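Local coordinates for protein TRAP-T family transporter, DctP (Periplasmic binding) subunit (Sulfitobacter sp. NAS-14.1, PDB 4PF8) that binds beta-D-galacturonate and, as the periplasmic subunit of a TRAP-type transporter, probably delivers it to the membrane subunits for uptake, at residues G90-L104 with R167-E179. Numbering follows the deposited sequence. Where two conformers were deposited one is given.
With GTR (beta-D-galactopyranuronic acid), chain D.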
loop_
_atom_site.group_PDB
_atom_site.type_symbol
_atom_site.label_atom_id
_atom_site.label_comp_id
_atom_site.label_asym_id
_atom_site.label_seq_id
_atom_site.Cartn_x
_atom_site.Cartn_y
_atom_site.Cartn_z
ATOM N N GLY A 90 -0.044 4.829 -0.815
ATOM C CA GLY A 90 -1.202 5.262 -1.573
ATOM C C GLY A 90 -1.911 6.443 -0.917
ATOM O O GLY A 90 -2.045 7.515 -1.490
ATOM N N PRO A 91 -2.379 6.261 0.323
ATOM C CA PRO A 91 -3.077 7.350 1.019
ATOM C C PRO A 91 -2.143 8.451 1.527
ATOM O O PRO A 91 -2.595 9.511 1.964
ATOM C CB PRO A 91 -3.752 6.641 2.203
ATOM C CG PRO A 91 -3.731 5.164 1.861
ATOM C CD PRO A 91 -2.503 4.970 1.021
HETATM N N MSE A 92 -0.851 8.188 1.484
HETATM C CA MSE A 92 0.154 9.143 1.935
HETATM C C MSE A 92 0.280 10.331 0.975
HETATM O O MSE A 92 0.831 11.361 1.335
HETATM C CB MSE A 92 1.491 8.431 2.065
HETATM C CG MSE A 92 2.608 9.278 2.574
HETATM SE SE MSE A 92 2.421 9.524 4.451
HETATM C CE MSE A 92 2.948 7.781 5.127
ATOM N N GLY A 93 -0.237 10.205 -0.240
ATOM C CA GLY A 93 -0.184 11.306 -1.192
ATOM C C GLY A 93 -0.789 12.632 -0.722
ATOM O O GLY A 93 -0.388 13.703 -1.173
ATOM N N GLN A 94 -1.758 12.597 0.185
ATOM C CA GLN A 94 -2.332 13.851 0.683
ATOM C C GLN A 94 -1.396 14.612 1.642
ATOM O O GLN A 94 -1.219 15.823 1.521
ATOM C CB GLN A 94 -3.693 13.595 1.340
ATOM C CG GLN A 94 -4.453 14.865 1.677
ATOM C CD GLN A 94 -5.946 14.631 1.848
ATOM O OE1 GLN A 94 -6.485 13.615 1.401
ATOM N NE2 GLN A 94 -6.625 15.583 2.487
ATOM N N ALA A 95 -0.793 13.897 2.584
ATOM C CA ALA A 95 0.096 14.497 3.560
ATOM C C ALA A 95 1.445 14.822 2.955
ATOM O O ALA A 95 2.085 15.798 3.344
ATOM C CB ALA A 95 0.293 13.544 4.726
ATOM N N VAL A 96 1.887 13.970 2.034
ATOM C CA VAL A 96 3.226 14.060 1.466
ATOM C C VAL A 96 3.146 13.990 -0.060
ATOM O O VAL A 96 3.221 12.919 -0.654
ATOM C CB VAL A 96 4.127 12.932 1.997
ATOM C CG1 VAL A 96 5.570 13.196 1.567
ATOM C CG2 VAL A 96 3.983 12.838 3.516
ATOM N N PRO A 97 2.977 15.145 -0.703
ATOM C CA PRO A 97 2.696 15.144 -2.144
ATOM C C PRO A 97 3.706 14.373 -3.010
ATOM O O PRO A 97 3.298 13.773 -4.008
ATOM C CB PRO A 97 2.678 16.634 -2.485
ATOM C CG PRO A 97 2.179 17.280 -1.203
ATOM C CD PRO A 97 2.785 16.477 -0.100
ATOM N N ALA A 98 4.985 14.356 -2.632
ATOM C CA ALA A 98 5.983 13.636 -3.429
ATOM C C ALA A 98 5.632 12.158 -3.604
ATOM O O ALA A 98 5.944 11.544 -4.637
ATOM C CB ALA A 98 7.364 13.775 -2.809
ATOM N N THR A 99 4.951 11.581 -2.624
ATOM C CA THR A 99 4.682 10.157 -2.675
ATOM C C THR A 99 3.607 9.801 -3.701
ATOM O O THR A 99 3.410 8.639 -3.955
ATOM C CB THR A 99 4.284 9.554 -1.310
ATOM O OG1 THR A 99 3.038 10.112 -0.869
ATOM C CG2 THR A 99 5.374 9.807 -0.292
ATOM N N ASN A 100 2.928 10.784 -4.288
ATOM C CA ASN A 100 1.947 10.441 -5.321
ATOM C C ASN A 100 2.557 9.677 -6.475
ATOM O O ASN A 100 1.882 8.907 -7.127
ATOM C CB ASN A 100 1.223 11.681 -5.852
ATOM C CG ASN A 100 0.190 12.190 -4.897
ATOM O OD1 ASN A 100 -0.755 11.483 -4.566
ATOM N ND2 ASN A 100 0.369 13.414 -4.424
ATOM N N VAL A 101 3.846 9.884 -6.724
ATOM C CA VAL A 101 4.498 9.264 -7.876
ATOM C C VAL A 101 4.424 7.734 -7.887
ATOM O O VAL A 101 4.413 7.131 -8.949
ATOM C CB VAL A 101 5.973 9.711 -8.004
ATOM C CG1 VAL A 101 6.056 11.224 -8.149
ATOM C CG2 VAL A 101 6.800 9.223 -6.812
ATOM N N VAL A 102 4.386 7.093 -6.723
ATOM C CA VAL A 102 4.323 5.627 -6.674
ATOM C C VAL A 102 2.909 5.099 -6.855
ATOM O O VAL A 102 2.709 3.898 -7.038
ATOM C CB VAL A 102 4.911 5.029 -5.368
ATOM C CG1 VAL A 102 6.322 5.505 -5.183
ATOM C CG2 VAL A 102 4.019 5.368 -4.157
ATOM N N SER A 103 1.929 5.993 -6.832
ATOM C CA SER A 103 0.533 5.626 -7.060
ATOM C C SER A 103 0.090 5.802 -8.511
ATOM O O SER A 103 -1.089 5.665 -8.835
ATOM C CB SER A 103 -0.376 6.433 -6.149
ATOM O OG SER A 103 -0.250 5.959 -4.831
ATOM N N LEU A 104 1.037 6.122 -9.385
ATOM C CA LEU A 104 0.715 6.221 -10.801
ATOM C C LEU A 104 0.628 4.816 -11.378
ATOM O O LEU A 104 1.441 3.976 -11.066
ATOM C CB LEU A 104 1.793 7.044 -11.510
ATOM C CG LEU A 104 1.736 8.544 -11.200
ATOM C CD1 LEU A 104 2.998 9.223 -11.674
ATOM C CD2 LEU A 104 0.518 9.195 -11.859
ATOM N N ARG A 167 -14.633 0.605 -5.576
ATOM C CA ARG A 167 -14.051 1.300 -4.430
ATOM C C ARG A 167 -12.575 1.537 -4.715
ATOM O O ARG A 167 -11.899 0.676 -5.271
ATOM C CB ARG A 167 -14.184 0.472 -3.160
ATOM C CG ARG A 167 -13.450 1.043 -1.975
ATOM C CD ARG A 167 -12.031 0.483 -1.871
ATOM N NE ARG A 167 -11.329 1.036 -0.714
ATOM C CZ ARG A 167 -10.096 0.692 -0.354
ATOM N NH1 ARG A 167 -9.401 -0.209 -1.039
ATOM N NH2 ARG A 167 -9.549 1.252 0.700
ATOM N N VAL A 168 -12.093 2.710 -4.313
ATOM C CA VAL A 168 -10.680 3.021 -4.356
ATOM C C VAL A 168 -10.223 3.533 -2.982
ATOM O O VAL A 168 -11.052 3.885 -2.137
ATOM C CB VAL A 168 -10.368 4.068 -5.423
ATOM C CG1 VAL A 168 -10.660 3.489 -6.802
ATOM C CG2 VAL A 168 -11.140 5.360 -5.207
HETATM N N MSE A 169 -8.913 3.547 -2.784
HETATM C CA MSE A 169 -8.301 4.188 -1.618
HETATM C C MSE A 169 -8.441 5.699 -1.702
HETATM O O MSE A 169 -8.815 6.259 -2.731
HETATM C CB MSE A 169 -6.798 3.885 -1.570
HETATM C CG MSE A 169 -6.450 2.517 -1.224
HETATM SE SE MSE A 169 -4.522 2.416 -0.936
HETATM C CE MSE A 169 -3.878 2.108 -2.737
ATOM N N ASN A 170 -8.090 6.360 -0.603
ATOM C CA ASN A 170 -8.169 7.819 -0.524
ATOM C C ASN A 170 -6.980 8.528 -1.174
ATOM O O ASN A 170 -6.091 9.060 -0.505
ATOM C CB ASN A 170 -8.309 8.226 0.948
ATOM C CG ASN A 170 -9.552 7.647 1.585
ATOM O OD1 ASN A 170 -9.489 6.680 2.346
ATOM N ND2 ASN A 170 -10.699 8.216 1.255
ATOM N N ASN A 171 -6.968 8.526 -2.503
ATOM C CA ASN A 171 -6.047 9.341 -3.284
ATOM C C ASN A 171 -6.788 9.679 -4.573
ATOM O O ASN A 171 -7.286 8.786 -5.247
ATOM C CB ASN A 171 -4.747 8.566 -3.569
ATOM C CG ASN A 171 -3.682 9.411 -4.221
ATOM O OD1 ASN A 171 -3.971 10.276 -5.044
ATOM N ND2 ASN A 171 -2.424 9.173 -3.846
ATOM N N ASP A 172 -6.862 10.968 -4.916
ATOM C CA ASP A 172 -7.558 11.417 -6.127
ATOM C C ASP A 172 -7.049 10.771 -7.412
ATOM O O ASP A 172 -7.794 10.665 -8.387
ATOM C CB ASP A 172 -7.435 12.937 -6.268
ATOM C CG ASP A 172 -8.036 13.673 -5.096
ATOM O OD1 ASP A 172 -9.057 13.180 -4.571
ATOM O OD2 ASP A 172 -7.492 14.731 -4.696
ATOM N N LEU A 173 -5.777 10.376 -7.430
ATOM C CA LEU A 173 -5.214 9.664 -8.572
ATOM C C LEU A 173 -6.028 8.421 -8.911
ATOM O O LEU A 173 -6.189 8.096 -10.080
ATOM C CB LEU A 173 -3.756 9.250 -8.322
ATOM C CG LEU A 173 -2.654 10.278 -8.546
ATOM C CD1 LEU A 173 -1.321 9.660 -8.153
ATOM C CD2 LEU A 173 -2.610 10.763 -9.983
ATOM N N PHE A 174 -6.522 7.717 -7.895
ATOM C CA PHE A 174 -7.268 6.484 -8.112
ATOM C C PHE A 174 -8.666 6.730 -8.665
ATOM O O PHE A 174 -9.196 5.907 -9.421
ATOM C CB PHE A 174 -7.325 5.646 -6.825
ATOM C CG PHE A 174 -5.957 5.353 -6.259
ATOM C CD1 PHE A 174 -4.898 5.007 -7.088
ATOM C CD2 PHE A 174 -5.715 5.466 -4.916
ATOM C CE1 PHE A 174 -3.648 4.762 -6.562
ATOM C CE2 PHE A 174 -4.452 5.244 -4.411
ATOM C CZ PHE A 174 -3.440 4.875 -5.231
ATOM N N VAL A 175 -9.257 7.855 -8.302
ATOM C CA VAL A 175 -10.526 8.244 -8.885
ATOM C C VAL A 175 -10.319 8.443 -10.393
ATOM O O VAL A 175 -11.102 7.935 -11.211
ATOM C CB VAL A 175 -11.050 9.523 -8.224
ATOM C CG1 VAL A 175 -12.270 10.064 -8.973
ATOM C CG2 VAL A 175 -11.384 9.262 -6.778
ATOM N N GLY A 176 -9.254 9.151 -10.760
ATOM C CA GLY A 176 -8.937 9.397 -12.157
ATOM C C GLY A 176 -8.686 8.106 -12.926
ATOM O O GLY A 176 -9.073 7.962 -14.086
HETATM N N MSE A 177 -8.039 7.151 -12.282
HETATM C CA MSE A 177 -7.756 5.861 -12.893
HETATM C C MSE A 177 -9.041 5.136 -13.291
HETATM O O MSE A 177 -9.162 4.632 -14.411
HETATM C CB MSE A 177 -6.953 5.025 -11.900
HETATM C CG MSE A 177 -6.826 3.561 -12.215
HETATM SE SE MSE A 177 -5.660 2.774 -10.855
HETATM C CE MSE A 177 -4.460 4.239 -10.799
ATOM N N ILE A 178 -9.994 5.077 -12.376
ATOM C CA ILE A 178 -11.253 4.383 -12.625
ATOM C C ILE A 178 -12.080 5.143 -13.668
ATOM O O ILE A 178 -12.664 4.538 -14.584
ATOM C CB ILE A 178 -12.055 4.219 -11.321
ATOM C CG1 ILE A 178 -11.289 3.373 -10.324
ATOM C CG2 ILE A 178 -13.395 3.583 -11.566
ATOM C CD1 ILE A 178 -10.879 2.063 -10.849
ATOM N N GLU A 179 -12.131 6.463 -13.550
ATOM C CA GLU A 179 -12.896 7.284 -14.494
ATOM C C GLU A 179 -12.339 7.172 -15.917
ATOM O O GLU A 179 -13.086 7.220 -16.910
ATOM C CB GLU A 179 -12.918 8.754 -14.028
ATOM C CG GLU A 179 -13.788 8.953 -12.815
ATOM C CD GLU A 179 -13.941 10.404 -12.392
ATOM O OE1 GLU A 179 -14.788 10.646 -11.505
ATOM O OE2 GLU A 179 -13.223 11.288 -12.921
HETATM C C1 GTR D . -3.578 -2.863 1.037
HETATM C C2 GTR D . -2.582 -2.078 1.823
HETATM C C3 GTR D . -3.330 -1.394 2.953
HETATM C C4 GTR D . -4.412 -0.467 2.416
HETATM C C5 GTR D . -5.320 -1.335 1.551
HETATM C C6 GTR D . -6.391 -0.482 0.881
HETATM O O1 GTR D . -2.932 -3.498 -0.110
HETATM O O2 GTR D . -1.616 -3.015 2.372
HETATM O O3 GTR D . -2.368 -0.565 3.640
HETATM O O4 GTR D . -3.773 0.539 1.611
HETATM O O5 GTR D . -4.573 -2.027 0.530
HETATM O O6A GTR D . -6.759 -0.872 -0.258
HETATM O O6B GTR D . -6.928 0.440 1.537
HETATM O O HOH W 1 -5.471 10.032 2.006
HETATM O O HOH W 2 -3.566 10.455 -0.912
#
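Asn171 reaches into segment 90-104 and joins two of its turns with one amide nitrogen. ND2 donates to Gly90 O at 2.9 Å, lying in the plane of that carbonyl, and its second hydrogen goes to Asn100 OD1, also at 2.9 Å. The donor meets the Asn100 side-chain carbonyl nearly head-on, and the two amide planes are turned 75° against each other. With CG swung opposite the backbone N (chi1 -173°), the same side chain turns OD1 back to Leu173 N at 3.0 Å and N-caps helix 172-179. Both ends of the amide are thus held, which fixes its rotation. A leucine in place of Asn171 would probably leave Gly90 O and Asn100 OD1 without this donor and the helix start uncapped.

Packing is tight where Leu173 and Phe174 meet Asn100, Ser103 and Leu104. Ser103 lies against the outer end of the Phe174 ring, OG 3.4 Å from CZ, and Gly90 CA comes in near the ring plane at its edge. In the conformer given, Leu173 CD1 meets Ser103 CB and CD2 touches Leu104 CD2; Val303 and Tyr307 of helix 301-310 add to this apolar cluster. Ser103 O is buried here without a polar partner.

The other flank is looser and wet: Pro91 O and Asn170 O share water 1, which donates to both, and Asn170 is partly exposed. On the sugar side, Pro91 CD rests on the selenium of selenomethionine Met169, and that selenium also lies 3.3 Å from GTR O4. Arg167 then grips the galacturonate carboxylate with two nearly straight bonds, NH1 to O6A and NH2 to O6B, the paired arginine-carboxylate clamp characteristic of the TRAP solute-binding pocket.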